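Local coordinates for protein ribokinase, putative (Burkholderia thailandensis, PDB 3B1N) that binds the nucleoside drug mizoribine together with ADP and probably acts as a nucleoside kinase of the pfkB (ribokinase) family, at residues I9-I14 and T98-A103; M67-A72 and P119-Q124; P238-E243 and A276-A281; G257-G262 and A270-L275. One frame throughout, in Å; residues are numbered along the deposited sequence.

Interaction 1. Residues I9-I14 and T98-A103; sequences IAYDNI and TYSAQA. With MZR (5-hydroxy-1-(beta-D-ribofuranosyl)-1H-imidazole-4-carboxamide), chain F.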
loop_
_atom_site.group_PDB
_atom_site.type_symbol
_atom_site.label_atom_id
_atom_site.label_comp_id
_atom_site.label_asym_id
_atom_site.label_seq_id
_atom_site.Cartn_x
_atom_site.Cartn_y
_atom_site.Cartn_z
ATOM N N ILE B 9 5.461 -1.386 18.348
ATOM C CA ILE B 9 4.108 -1.384 18.907
ATOM C C ILE B 9 3.390 -0.303 18.105
ATOM O O ILE B 9 3.858 0.845 18.097
ATOM C CB ILE B 9 4.089 -1.023 20.417
ATOM C CG1 ILE B 9 5.016 -1.973 21.200
ATOM C CG2 ILE B 9 2.642 -1.206 20.906
ATOM C CD1 ILE B 9 5.189 -1.562 22.681
ATOM N N ALA B 10 2.353 -0.686 17.363
ATOM C CA ALA B 10 1.841 0.215 16.294
ATOM C C ALA B 10 0.380 0.058 16.107
ATOM O O ALA B 10 -0.216 -0.953 16.494
ATOM C CB ALA B 10 2.609 -0.089 14.956
ATOM N N TYR B 11 -0.231 1.090 15.501
ATOM C CA TYR B 11 -1.600 0.975 15.018
ATOM C C TYR B 11 -1.563 0.710 13.525
ATOM O O TYR B 11 -0.868 1.404 12.785
ATOM C CB TYR B 11 -2.319 2.315 15.282
ATOM C CG TYR B 11 -2.539 2.562 16.748
ATOM C CD1 TYR B 11 -3.340 1.713 17.511
ATOM C CD2 TYR B 11 -1.886 3.601 17.401
ATOM C CE1 TYR B 11 -3.543 1.943 18.863
ATOM C CE2 TYR B 11 -2.065 3.840 18.768
ATOM C CZ TYR B 11 -2.902 3.011 19.490
ATOM O OH TYR B 11 -3.125 3.231 20.830
ATOM N N ASP B 12 -2.327 -0.303 13.118
ATOM C CA ASP B 12 -2.328 -0.765 11.739
ATOM C C ASP B 12 -3.578 -0.334 10.991
ATOM O O ASP B 12 -4.680 -0.491 11.516
ATOM C CB ASP B 12 -2.252 -2.301 11.673
ATOM C CG ASP B 12 -0.928 -2.850 12.117
ATOM O OD1 ASP B 12 0.066 -2.124 12.225
ATOM O OD2 ASP B 12 -0.878 -4.076 12.265
ATOM N N ASN B 13 -3.402 0.177 9.773
ATOM C CA ASN B 13 -4.542 0.396 8.851
ATOM C C ASN B 13 -4.317 -0.555 7.716
ATOM O O ASN B 13 -3.360 -0.394 6.970
ATOM C CB ASN B 13 -4.597 1.860 8.408
ATOM C CG ASN B 13 -5.160 2.761 9.541
ATOM O OD1 ASN B 13 -4.437 3.493 10.172
ATOM N ND2 ASN B 13 -6.458 2.627 9.821
ATOM N N ILE B 14 -5.160 -1.591 7.687
ATOM C CA ILE B 14 -4.961 -2.704 6.764
ATOM C C ILE B 14 -5.977 -2.621 5.621
ATOM O O ILE B 14 -7.216 -2.587 5.838
ATOM C CB ILE B 14 -5.102 -4.018 7.493
ATOM C CG1 ILE B 14 -3.987 -4.119 8.564
ATOM C CG2 ILE B 14 -4.973 -5.201 6.482
ATOM C CD1 ILE B 14 -4.282 -5.146 9.634
ATOM N N THR B 98 4.099 12.868 21.467
ATOM C CA THR B 98 4.559 12.088 20.299
ATOM C C THR B 98 3.419 11.164 19.863
ATOM O O THR B 98 2.636 10.719 20.724
ATOM C CB THR B 98 5.816 11.239 20.691
ATOM O OG1 THR B 98 6.857 12.121 21.091
ATOM C CG2 THR B 98 6.360 10.410 19.551
ATOM N N TYR B 99 3.355 10.873 18.566
ATOM C CA TYR B 99 2.379 9.893 18.067
ATOM C C TYR B 99 3.002 8.504 18.091
ATOM O O TYR B 99 4.202 8.362 17.859
ATOM C CB TYR B 99 1.897 10.227 16.650
ATOM C CG TYR B 99 0.948 11.419 16.618
ATOM C CD1 TYR B 99 -0.432 11.216 16.569
ATOM C CD2 TYR B 99 1.442 12.727 16.622
ATOM C CE1 TYR B 99 -1.313 12.326 16.503
ATOM C CE2 TYR B 99 0.567 13.815 16.590
ATOM C CZ TYR B 99 -0.784 13.586 16.538
ATOM O OH TYR B 99 -1.644 14.646 16.492
ATOM N N SER B 100 2.169 7.477 18.332
ATOM C CA SER B 100 2.634 6.114 18.161
ATOM C C SER B 100 2.863 5.783 16.696
ATOM O O SER B 100 2.273 6.412 15.799
ATOM C CB SER B 100 1.606 5.138 18.759
ATOM O OG SER B 100 1.295 5.521 20.084
ATOM N N ALA B 101 3.670 4.743 16.473
ATOM C CA ALA B 101 3.866 4.175 15.123
ATOM C C ALA B 101 2.548 3.844 14.450
ATOM O O ALA B 101 1.611 3.381 15.078
ATOM C CB ALA B 101 4.743 2.914 15.186
ATOM N N GLN B 102 2.498 4.059 13.130
ATOM C CA GLN B 102 1.307 3.782 12.336
ATOM C C GLN B 102 1.737 3.094 11.048
ATOM O O GLN B 102 2.623 3.563 10.348
ATOM C CB GLN B 102 0.541 5.101 12.048
ATOM C CG GLN B 102 -0.495 4.949 10.976
ATOM C CD GLN B 102 -1.777 4.351 11.486
ATOM O OE1 GLN B 102 -2.429 4.920 12.382
ATOM N NE2 GLN B 102 -2.191 3.221 10.882
ATOM N N ALA B 103 1.136 1.945 10.775
ATOM C CA ALA B 103 1.451 1.212 9.535
ATOM C C ALA B 103 0.256 1.254 8.629
ATOM O O ALA B 103 -0.867 1.005 9.052
ATOM C CB ALA B 103 1.773 -0.268 9.875
HETATM N N1 MZR F . 9.212 -1.852 11.390
HETATM O O3 MZR F . 7.035 -3.131 12.578
HETATM C C4 MZR F . 6.572 -3.038 11.248
HETATM C C5 MZR F . 7.295 -2.457 10.140
HETATM C C6 MZR F . 8.621 -1.838 10.207
HETATM O O6 MZR F . 9.049 -1.352 9.138
HETATM N N7 MZR F . 6.437 -2.612 9.095
HETATM C C8 MZR F . 5.321 -3.234 9.540
HETATM N N9 MZR F . 5.388 -3.504 10.876
HETATM C "C1'" MZR F . 4.387 -4.213 11.691
HETATM C "C2'" MZR F . 2.937 -3.784 11.551
HETATM O "O2'" MZR F . 2.703 -2.822 12.574
HETATM C "C3'" MZR F . 2.180 -5.129 11.684
HETATM O "O3'" MZR F . 1.277 -5.247 12.786
HETATM C "C4'" MZR F . 3.263 -6.172 11.771
HETATM O "O4'" MZR F . 4.383 -5.541 11.177
HETATM C "C5'" MZR F . 2.890 -7.420 11.006
HETATM O "O5'" MZR F . 3.986 -8.354 11.190
HETATM O O HOH W 1 4.713 3.347 18.744
#

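Interaction 2. Residues M67-A72 and P119-Q124; sequences MGTLGA and PGAMMQ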
loop_
_atom_site.group_PDB
_atom_site.type_symbol
_atom_site.label_atom_id
_atom_site.label_comp_id
_atom_site.label_asym_id
_atom_site.label_seq_id
_atom_site.Cartn_x
_atom_site.Cartn_y
_atom_site.Cartn_z
ATOM N N MET B 67 8.582 -5.013 24.996
ATOM C CA MET B 67 9.531 -3.909 25.146
ATOM C C MET B 67 9.472 -3.099 23.874
ATOM O O MET B 67 9.851 -3.594 22.800
ATOM C CB MET B 67 10.928 -4.441 25.371
ATOM C CG MET B 67 11.963 -3.281 25.487
ATOM S SD MET B 67 13.628 -3.817 26.011
ATOM C CE MET B 67 13.414 -3.746 27.791
ATOM N N GLY B 68 8.987 -1.883 24.019
ATOM C CA GLY B 68 8.834 -0.992 22.851
ATOM C C GLY B 68 8.402 0.373 23.301
ATOM O O GLY B 68 8.109 0.598 24.504
ATOM N N THR B 69 8.329 1.302 22.340
ATOM C CA THR B 69 7.909 2.662 22.637
ATOM C C THR B 69 6.590 3.022 21.945
ATOM O O THR B 69 6.372 2.628 20.780
ATOM C CB THR B 69 9.024 3.671 22.184
ATOM O OG1 THR B 69 9.502 3.287 20.889
ATOM C CG2 THR B 69 10.208 3.586 23.133
ATOM N N LEU B 70 5.737 3.729 22.688
ATOM C CA LEU B 70 4.463 4.317 22.219
ATOM C C LEU B 70 4.518 5.843 22.356
ATOM O O LEU B 70 5.417 6.382 23.034
ATOM C CB LEU B 70 3.264 3.812 23.033
ATOM C CG LEU B 70 2.854 2.378 22.672
ATOM C CD1 LEU B 70 1.866 1.920 23.795
ATOM C CD2 LEU B 70 2.193 2.363 21.293
ATOM N N GLY B 71 3.604 6.530 21.678
ATOM C CA GLY B 71 3.568 8.020 21.755
ATOM C C GLY B 71 2.388 8.439 22.619
ATOM O O GLY B 71 1.288 7.935 22.417
ATOM N N ALA B 72 2.588 9.359 23.564
ATOM C CA ALA B 72 1.512 9.766 24.467
ATOM C C ALA B 72 0.247 10.272 23.824
ATOM O O ALA B 72 -0.834 10.163 24.410
ATOM C CB ALA B 72 2.029 10.816 25.465
ATOM N N PRO B 119 7.099 5.881 11.636
ATOM C CA PRO B 119 7.656 5.357 12.874
ATOM C C PRO B 119 7.158 6.044 14.113
ATOM O O PRO B 119 6.945 5.347 15.104
ATOM C CB PRO B 119 9.177 5.489 12.713
ATOM C CG PRO B 119 9.339 6.431 11.570
ATOM C CD PRO B 119 8.150 6.345 10.712
ATOM N N GLY B 120 6.994 7.370 14.113
ATOM C CA GLY B 120 6.603 8.033 15.345
ATOM C C GLY B 120 7.533 7.620 16.486
ATOM O O GLY B 120 8.773 7.587 16.360
ATOM N N ALA B 121 6.915 7.261 17.600
ATOM C CA ALA B 121 7.639 6.904 18.821
ATOM C C ALA B 121 8.598 5.730 18.635
ATOM O O ALA B 121 9.575 5.606 19.375
ATOM C CB ALA B 121 6.654 6.607 19.926
ATOM N N MET B 122 8.363 4.874 17.647
ATOM C CA MET B 122 9.290 3.812 17.384
ATOM C C MET B 122 10.719 4.259 17.073
ATOM O O MET B 122 11.680 3.521 17.329
ATOM C CB MET B 122 8.728 2.893 16.271
ATOM C CG MET B 122 9.588 1.610 16.065
ATOM S SD MET B 122 9.144 0.665 14.581
ATOM C CE MET B 122 10.065 1.517 13.303
ATOM N N MET B 123 10.857 5.496 16.577
ATOM C CA MET B 123 12.193 6.035 16.245
ATOM C C MET B 123 13.093 6.068 17.473
ATOM O O MET B 123 14.325 6.053 17.339
ATOM C CB MET B 123 12.101 7.443 15.668
ATOM C CG MET B 123 11.411 7.535 14.392
ATOM S SD MET B 123 11.784 9.132 13.577
ATOM C CE MET B 123 12.796 9.985 14.811
ATOM N N GLN B 124 12.484 6.111 18.665
ATOM C CA GLN B 124 13.257 6.201 19.937
ATOM C C GLN B 124 13.305 4.868 20.680
ATOM O O GLN B 124 13.583 4.860 21.875
ATOM C CB GLN B 124 12.678 7.262 20.895
ATOM C CG GLN B 124 12.281 8.589 20.222
ATOM C CD GLN B 124 13.405 9.201 19.449
ATOM O OE1 GLN B 124 14.567 9.041 19.791
ATOM N NE2 GLN B 124 13.063 9.917 18.361
#

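Interaction 3. Residues P238-E243 and A276-A281; sequences PAVRAE and ASLMGA. With ADP (adenosine-5'-diphosphate), chain G.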
loop_
_atom_site.group_PDB
_atom_site.type_symbol
_atom_site.label_atom_id
_atom_site.label_comp_id
_atom_site.label_asym_id
_atom_site.label_seq_id
_atom_site.Cartn_x
_atom_site.Cartn_y
_atom_site.Cartn_z
ATOM N N PRO B 238 3.918 -28.820 8.625
ATOM C CA PRO B 238 2.758 -28.581 7.751
ATOM C C PRO B 238 1.976 -27.367 8.156
ATOM O O PRO B 238 1.907 -27.050 9.352
ATOM C CB PRO B 238 1.873 -29.824 7.955
ATOM C CG PRO B 238 2.425 -30.531 9.163
ATOM C CD PRO B 238 3.739 -29.945 9.569
ATOM N N ALA B 239 1.317 -26.737 7.185
ATOM C CA ALA B 239 0.279 -25.787 7.527
ATOM C C ALA B 239 -0.936 -26.456 8.142
ATOM O O ALA B 239 -1.207 -27.639 7.888
ATOM C CB ALA B 239 -0.152 -24.986 6.265
ATOM N N VAL B 240 -1.685 -25.707 8.928
ATOM C CA VAL B 240 -3.009 -26.112 9.378
ATOM C C VAL B 240 -4.001 -25.468 8.421
ATOM O O VAL B 240 -3.915 -24.267 8.180
ATOM C CB VAL B 240 -3.279 -25.665 10.849
ATOM C CG1 VAL B 240 -4.677 -25.995 11.324
ATOM C CG2 VAL B 240 -2.326 -26.385 11.760
ATOM N N ARG B 241 -4.924 -26.259 7.877
ATOM C CA ARG B 241 -5.972 -25.690 7.002
ATOM C C ARG B 241 -6.738 -24.605 7.714
ATOM O O ARG B 241 -7.302 -24.821 8.783
ATOM C CB ARG B 241 -6.935 -26.812 6.532
ATOM C CG ARG B 241 -7.962 -26.359 5.501
ATOM C CD ARG B 241 -8.247 -27.457 4.485
ATOM N NE ARG B 241 -8.011 -26.955 3.126
ATOM C CZ ARG B 241 -6.854 -27.057 2.459
ATOM N NH1 ARG B 241 -6.744 -26.552 1.230
ATOM N NH2 ARG B 241 -5.801 -27.663 3.007
ATOM N N ALA B 242 -6.773 -23.420 7.099
ATOM C CA ALA B 242 -7.478 -22.288 7.671
ATOM C C ALA B 242 -8.966 -22.487 7.555
ATOM O O ALA B 242 -9.430 -22.926 6.487
ATOM C CB ALA B 242 -7.095 -21.018 6.896
ATOM N N GLU B 243 -9.701 -22.099 8.594
ATOM C CA GLU B 243 -11.167 -22.180 8.516
ATOM C C GLU B 243 -11.684 -21.247 7.419
ATOM O O GLU B 243 -12.667 -21.596 6.730
ATOM C CB GLU B 243 -11.849 -21.905 9.863
ATOM C CG GLU B 243 -11.332 -22.770 11.034
ATOM C CD GLU B 243 -11.865 -24.196 11.066
ATOM O OE1 GLU B 243 -11.552 -24.989 10.139
ATOM O OE2 GLU B 243 -12.567 -24.528 12.049
ATOM N N ALA B 276 3.165 -23.266 16.385
ATOM C CA ALA B 276 3.372 -21.992 15.675
ATOM C C ALA B 276 2.469 -21.971 14.423
ATOM O O ALA B 276 1.784 -20.981 14.143
ATOM C CB ALA B 276 4.823 -21.884 15.303
ATOM N N SER B 277 2.505 -23.058 13.654
ATOM C CA SER B 277 1.729 -23.211 12.415
ATOM C C SER B 277 0.232 -23.093 12.704
ATOM O O SER B 277 -0.514 -22.351 12.007
ATOM C CB SER B 277 2.065 -24.565 11.834
ATOM O OG SER B 277 1.371 -24.684 10.602
ATOM N N LEU B 278 -0.207 -23.720 13.790
ATOM C CA LEU B 278 -1.603 -23.594 14.203
ATOM C C LEU B 278 -1.950 -22.158 14.527
ATOM O O LEU B 278 -3.000 -21.651 14.079
ATOM C CB LEU B 278 -1.920 -24.483 15.397
ATOM C CG LEU B 278 -3.276 -24.314 16.024
ATOM C CD1 LEU B 278 -4.400 -24.621 15.062
ATOM C CD2 LEU B 278 -3.361 -25.226 17.257
ATOM N N MET B 279 -1.089 -21.465 15.284
ATOM C CA MET B 279 -1.435 -20.058 15.609
ATOM C C MET B 279 -1.558 -19.202 14.336
ATOM O O MET B 279 -2.473 -18.367 14.292
ATOM C CB MET B 279 -0.364 -19.482 16.533
ATOM C CG MET B 279 -0.327 -20.194 17.936
ATOM S SD MET B 279 -1.794 -20.037 18.917
ATOM C CE MET B 279 -1.650 -18.335 19.528
ATOM N N GLY B 280 -0.679 -19.423 13.357
ATOM C CA GLY B 280 -0.780 -18.728 12.074
ATOM C C GLY B 280 -2.131 -18.959 11.415
ATOM O O GLY B 280 -2.770 -18.011 10.869
ATOM N N ALA B 281 -2.598 -20.201 11.451
ATOM C CA ALA B 281 -3.938 -20.520 10.866
ATOM C C ALA B 281 -5.092 -19.968 11.620
ATOM O O ALA B 281 -6.117 -19.601 11.009
ATOM C CB ALA B 281 -4.086 -22.049 10.700
HETATM P PB ADP G . 4.608 -13.582 7.434
HETATM O O1B ADP G . 4.961 -13.163 6.015
HETATM O O2B ADP G . 5.785 -13.355 8.333
HETATM O O3B ADP G . 3.347 -13.122 8.077
HETATM P PA ADP G . 3.865 -16.319 6.455
HETATM O O1A ADP G . 2.955 -15.703 5.382
HETATM O O2A ADP G . 5.004 -17.198 6.040
HETATM O O3A ADP G . 4.547 -15.240 7.386
HETATM O "O5'" ADP G . 2.824 -17.042 7.370
HETATM C "C5'" ADP G . 3.326 -17.570 8.604
HETATM C "C4'" ADP G . 2.657 -18.874 9.013
HETATM O "O4'" ADP G . 1.241 -18.647 9.179
HETATM C "C3'" ADP G . 2.773 -20.003 7.960
HETATM O "O3'" ADP G . 4.031 -20.687 8.065
HETATM C "C2'" ADP G . 1.527 -20.796 8.263
HETATM O "O2'" ADP G . 1.774 -21.694 9.366
HETATM C "C1'" ADP G . 0.515 -19.772 8.695
HETATM N N9 ADP G . -0.258 -19.319 7.505
HETATM C C8 ADP G . -0.017 -18.269 6.656
HETATM N N7 ADP G . -0.957 -18.250 5.656
HETATM C C5 ADP G . -1.725 -19.315 5.826
HETATM C C6 ADP G . -2.858 -19.898 5.110
HETATM N N6 ADP G . -3.300 -19.261 3.990
HETATM N N1 ADP G . -3.403 -21.005 5.580
HETATM C C2 ADP G . -2.950 -21.627 6.695
HETATM N N3 ADP G . -1.930 -21.132 7.409
HETATM C C4 ADP G . -1.284 -20.033 7.022
HETATM O O HOH W 2 -0.686 -22.967 9.304
HETATM O O HOH W 3 -8.384 -21.171 10.996
#

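Interaction 4. Residues G257-G262 and A270-L275; sequences GGLLYG and ATAGRL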
loop_
_atom_site.group_PDB
_atom_site.type_symbol
_atom_site.label_atom_id
_atom_site.label_comp_id
_atom_site.label_asym_id
_atom_site.label_seq_id
_atom_site.Cartn_x
_atom_site.Cartn_y
_atom_site.Cartn_z
ATOM N N GLY B 257 4.868 -16.244 18.267
ATOM C CA GLY B 257 4.313 -16.458 19.631
ATOM C C GLY B 257 4.259 -17.941 19.964
ATOM O O GLY B 257 4.690 -18.361 21.072
ATOM N N GLY B 258 3.761 -18.756 19.035
ATOM C CA GLY B 258 3.669 -20.201 19.323
ATOM C C GLY B 258 5.036 -20.827 19.430
ATOM O O GLY B 258 5.258 -21.716 20.288
ATOM N N LEU B 259 5.943 -20.433 18.561
ATOM C CA LEU B 259 7.310 -20.955 18.635
ATOM C C LEU B 259 7.943 -20.618 19.976
ATOM O O LEU B 259 8.549 -21.510 20.600
ATOM C CB LEU B 259 8.134 -20.402 17.496
ATOM C CG LEU B 259 9.289 -21.309 17.137
ATOM C CD1 LEU B 259 8.761 -22.509 16.350
ATOM C CD2 LEU B 259 10.294 -20.522 16.294
ATOM N N LEU B 260 7.817 -19.363 20.431
ATOM C CA LEU B 260 8.402 -18.934 21.709
ATOM C C LEU B 260 7.785 -19.763 22.855
ATOM O O LEU B 260 8.513 -20.171 23.774
ATOM C CB LEU B 260 8.164 -17.433 21.990
ATOM C CG LEU B 260 8.995 -16.528 21.110
ATOM C CD1 LEU B 260 8.346 -15.145 21.215
ATOM C CD2 LEU B 260 10.433 -16.499 21.686
ATOM N N TYR B 261 6.477 -20.016 22.814
ATOM C CA TYR B 261 5.848 -20.801 23.885
ATOM C C TYR B 261 6.450 -22.217 23.866
ATOM O O TYR B 261 6.803 -22.770 24.939
ATOM C CB TYR B 261 4.330 -20.893 23.633
ATOM C CG TYR B 261 3.616 -21.624 24.729
ATOM C CD1 TYR B 261 3.228 -20.958 25.875
ATOM C CD2 TYR B 261 3.378 -23.003 24.613
ATOM C CE1 TYR B 261 2.570 -21.601 26.887
ATOM C CE2 TYR B 261 2.717 -23.679 25.645
ATOM C CZ TYR B 261 2.324 -22.957 26.764
ATOM O OH TYR B 261 1.654 -23.622 27.792
ATOM N N GLY B 262 6.581 -22.805 22.672
ATOM C CA GLY B 262 7.135 -24.175 22.562
ATOM C C GLY B 262 8.577 -24.205 23.094
ATOM O O GLY B 262 8.944 -25.129 23.849
ATOM N N ALA B 270 9.537 -30.309 16.180
ATOM C CA ALA B 270 8.361 -30.755 15.442
ATOM C C ALA B 270 7.067 -30.214 16.049
ATOM O O ALA B 270 6.120 -29.776 15.358
ATOM C CB ALA B 270 8.304 -32.323 15.434
ATOM N N THR B 271 7.015 -30.243 17.374
ATOM C CA THR B 271 5.821 -29.826 18.080
ATOM C C THR B 271 5.727 -28.295 18.231
ATOM O O THR B 271 4.659 -27.703 18.114
ATOM C CB THR B 271 5.709 -30.520 19.463
ATOM O OG1 THR B 271 5.759 -31.933 19.224
ATOM C CG2 THR B 271 4.402 -30.196 20.170
ATOM N N ALA B 272 6.862 -27.663 18.520
ATOM C CA ALA B 272 6.886 -26.194 18.637
ATOM C C ALA B 272 6.470 -25.632 17.290
ATOM O O ALA B 272 5.702 -24.670 17.233
ATOM C CB ALA B 272 8.283 -25.698 18.986
ATOM N N GLY B 273 7.007 -26.216 16.232
ATOM C CA GLY B 273 6.669 -25.762 14.858
ATOM C C GLY B 273 5.191 -25.937 14.583
ATOM O O GLY B 273 4.573 -25.043 13.991
ATOM N N ARG B 274 4.605 -27.076 14.983
ATOM C CA ARG B 274 3.200 -27.289 14.669
ATOM C C ARG B 274 2.314 -26.338 15.468
ATOM O O ARG B 274 1.278 -25.875 14.970
ATOM C CB ARG B 274 2.836 -28.767 14.923
ATOM C CG ARG B 274 3.324 -29.628 13.792
ATOM C CD ARG B 274 3.179 -31.104 14.163
ATOM N NE ARG B 274 3.461 -31.938 12.970
ATOM C CZ ARG B 274 4.674 -32.131 12.456
ATOM N NH1 ARG B 274 5.772 -31.555 12.961
ATOM N NH2 ARG B 274 4.795 -32.928 11.369
ATOM N N LEU B 275 2.713 -26.018 16.714
ATOM C CA LEU B 275 1.930 -25.063 17.478
ATOM C C LEU B 275 1.973 -23.679 16.794
ATOM O O LEU B 275 0.930 -23.032 16.712
ATOM C CB LEU B 275 2.442 -24.992 18.946
ATOM C CG LEU B 275 1.676 -23.986 19.798
ATOM C CD1 LEU B 275 0.208 -24.389 20.008
ATOM C CD2 LEU B 275 2.374 -23.879 21.188
#

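Interaction 1. Residues I9-I14 and T98-A103
Ala10 and Ala101 meet CB to CB at 3.7 Å on the tightly packed face of two parallel strands, where Ala103 CB also lies 3.4 Å from Asp12 OD1. Tyr11 N donates to Ala101 O, Ala103 N to Tyr11 O, and Asn13 N to Ala103 O, the last at 2.8 Å and nearly straight (174°). The two strands are the central pair of a four-stranded sheet corresponding to the lid over the sugar of ribokinase-family enzymes. Asp12 projects from it with CG beside the backbone N (chi1 -69°) and holds the ribose with both oxygens: OD1 accepts from mizoribine O2' at 2.8 Å and OD2 from O3' at 2.5 Å. Ser36 of the second subunit also bonds the nucleoside. On the face of Tyr11 and Gln102 the contact is less closed, Gln102 being partly exposed. There the Tyr11 ring approaches Ser100 obliquely, CE2 lying 3.9 Å from CB, and its hydroxyl is hydrogen-bonded to the main-chain O of Asp74, whose OD1 bonds Ser100 OG. Gln102 OE1 is hydrogen-bonded to Arg44 NH1. At the start of the pair a water donates to Ile9 O at 2.7 Å and accepts from Ala101 N at 2.9 Å.

Interaction 2. Residues M67-A72 and P119-Q124
Thr69 and Ala121 join the end of a strand to a short 3-10 turn, in a buried contact where strand 64-71 of the large sheet meets the loop that follows strand 113-118 of the lid sheet. Its polar link is a single hydrogen bond, Thr69 OG1 to Ala121 O, 2.8 Å long. Thr69 takes the crowded position for its hydroxyl, with OG1 between the backbone N and the carbonyl carbon (chi1 44°). The hydroxyl reaches the acceptor from well above the carbonyl plane, 55° out of it. Gln124 N donates to the same oxygen from the opposite face, so Ala121 O is gripped from both sides, once by the turn's own i to i+3 bonding and once by the strand. The methyl CG2 of Thr69 completes the reach, 3.8 Å from Gln124 O. Ala121 CB, for its part, presses on bare backbone: it is 3.3 Å from Leu70 C and 3.5 Å from Gly71 N. Met122 points its CB away from the strand, and the side chain lines the mizoribine pocket. Leu70 likewise points away from the turn, packing on Tyr78 and Leu79 of helix 76-85 and on Val92, while strand 64-71 itself runs between strands 3-6 and 88-95.

Interaction 3. Residues P238-E243 and A276-A281
Val240 packs on Ala281 and Leu278 where a loop after strand 233-237 crosses helix 269-284, forming one wall of the ADP pocket in the alpha/beta domain of this ribokinase-family fold. From Val240 CB, the first neighbour is Ala281 CB at 3.7 Å. Beyond the branch, CG1, anti to the backbone N (chi1 177°), meets both Leu278 CD1 and Ala281 CB at 4.0 Å, and CG2 rests 3.8 Å from Leu278 CA. Ala306 and Phe307 of helix 296-307 add to the apolar surroundings. One helical turn before Ala281, the contact becomes polar. Ser277 OG donates to Pro238 O at 2.7 Å and accepts a longer bond, 3.3 Å, from ADP O2', so one hydroxyl ties loop, helix and ribose together. A water reinforces the link, accepting from Val240 N, donating to Ser277 O and bonding to ADP O2'. Gly280 lets the sugar come close, its CA 3.5 Å from ADP O4', where any CB would collide with that oxygen. The loop meets the adenine with a methyl and a carbonyl: Ala242 CB is 3.9 Å from ADP N1, and Val240 O lies only 3.2 Å from ADP C2.

Interaction 4. Residues G257-G262 and A270-L275
Leu275 points at the helix of Gly258 and Tyr261, with CG anti to its own backbone N. One branch does the touching: Leu275 CD2 is 3.7 Å from Tyr261 CD2 and also 3.7 Å from Gly258 O, so the methyl touches both the ring and the Gly258 carbonyl oxygen, which also takes the helix bond from Gly262 N. The Tyr261 ring is met obliquely. It is also stacked on His265, and its hydroxyl makes a weak hydrogen bond to Arg296. Helices 251-264 and 269-284 form an antiparallel helical hairpin, their short segments inclined at 149° and only 7.7 Å apart at closest approach. Two glycines four residues apart make such nearness possible. Gly262 CA receives the methyl of Ala272, CA to CB 4.1 Å, at a place where a side chain of its own would collide with that methyl, and a CB on Gly258 would lie tight against Leu275 C. Leu259 starts out away from the partner helix but returns to it. Its first torsion sets CG roughly anti to the backbone N (chi1 -155°), and the turn at chi2 (76°) then brings CD1 back. That methyl ends 3.8 Å from Ala272 O and 4.2 Å from Ala272 CB, with Gly273 N a little further along the same helix at 4.1 Å from Leu259 CD1.

How the interactions relate
The four contacts fall into two touching pairs, one on the side of each bound ligand. Interactions 1 and 2, with centres 9 Å apart, join at the nucleoside side: Ser100 OG meets Gly71 N at 3.0 Å and Tyr99 O meets Ala121 N at 2.9 Å, both probable hydrogen bonds, so the run-in to strand 101-107 borders strand 64-71 and the 3-10 turn. Interactions 3 and 4, centres 11 Å apart, share helix 269-284, and Ala276 CB packs 3.7 Å from Leu259 N. Interaction 3 touches ADP directly, whereas interaction 4 stands behind it, joining that helix to helix 251-264. Interactions 1 and 3 have centres 26 Å apart and nearest atoms about 13 Å apart, mizoribine touching the first and ADP the second.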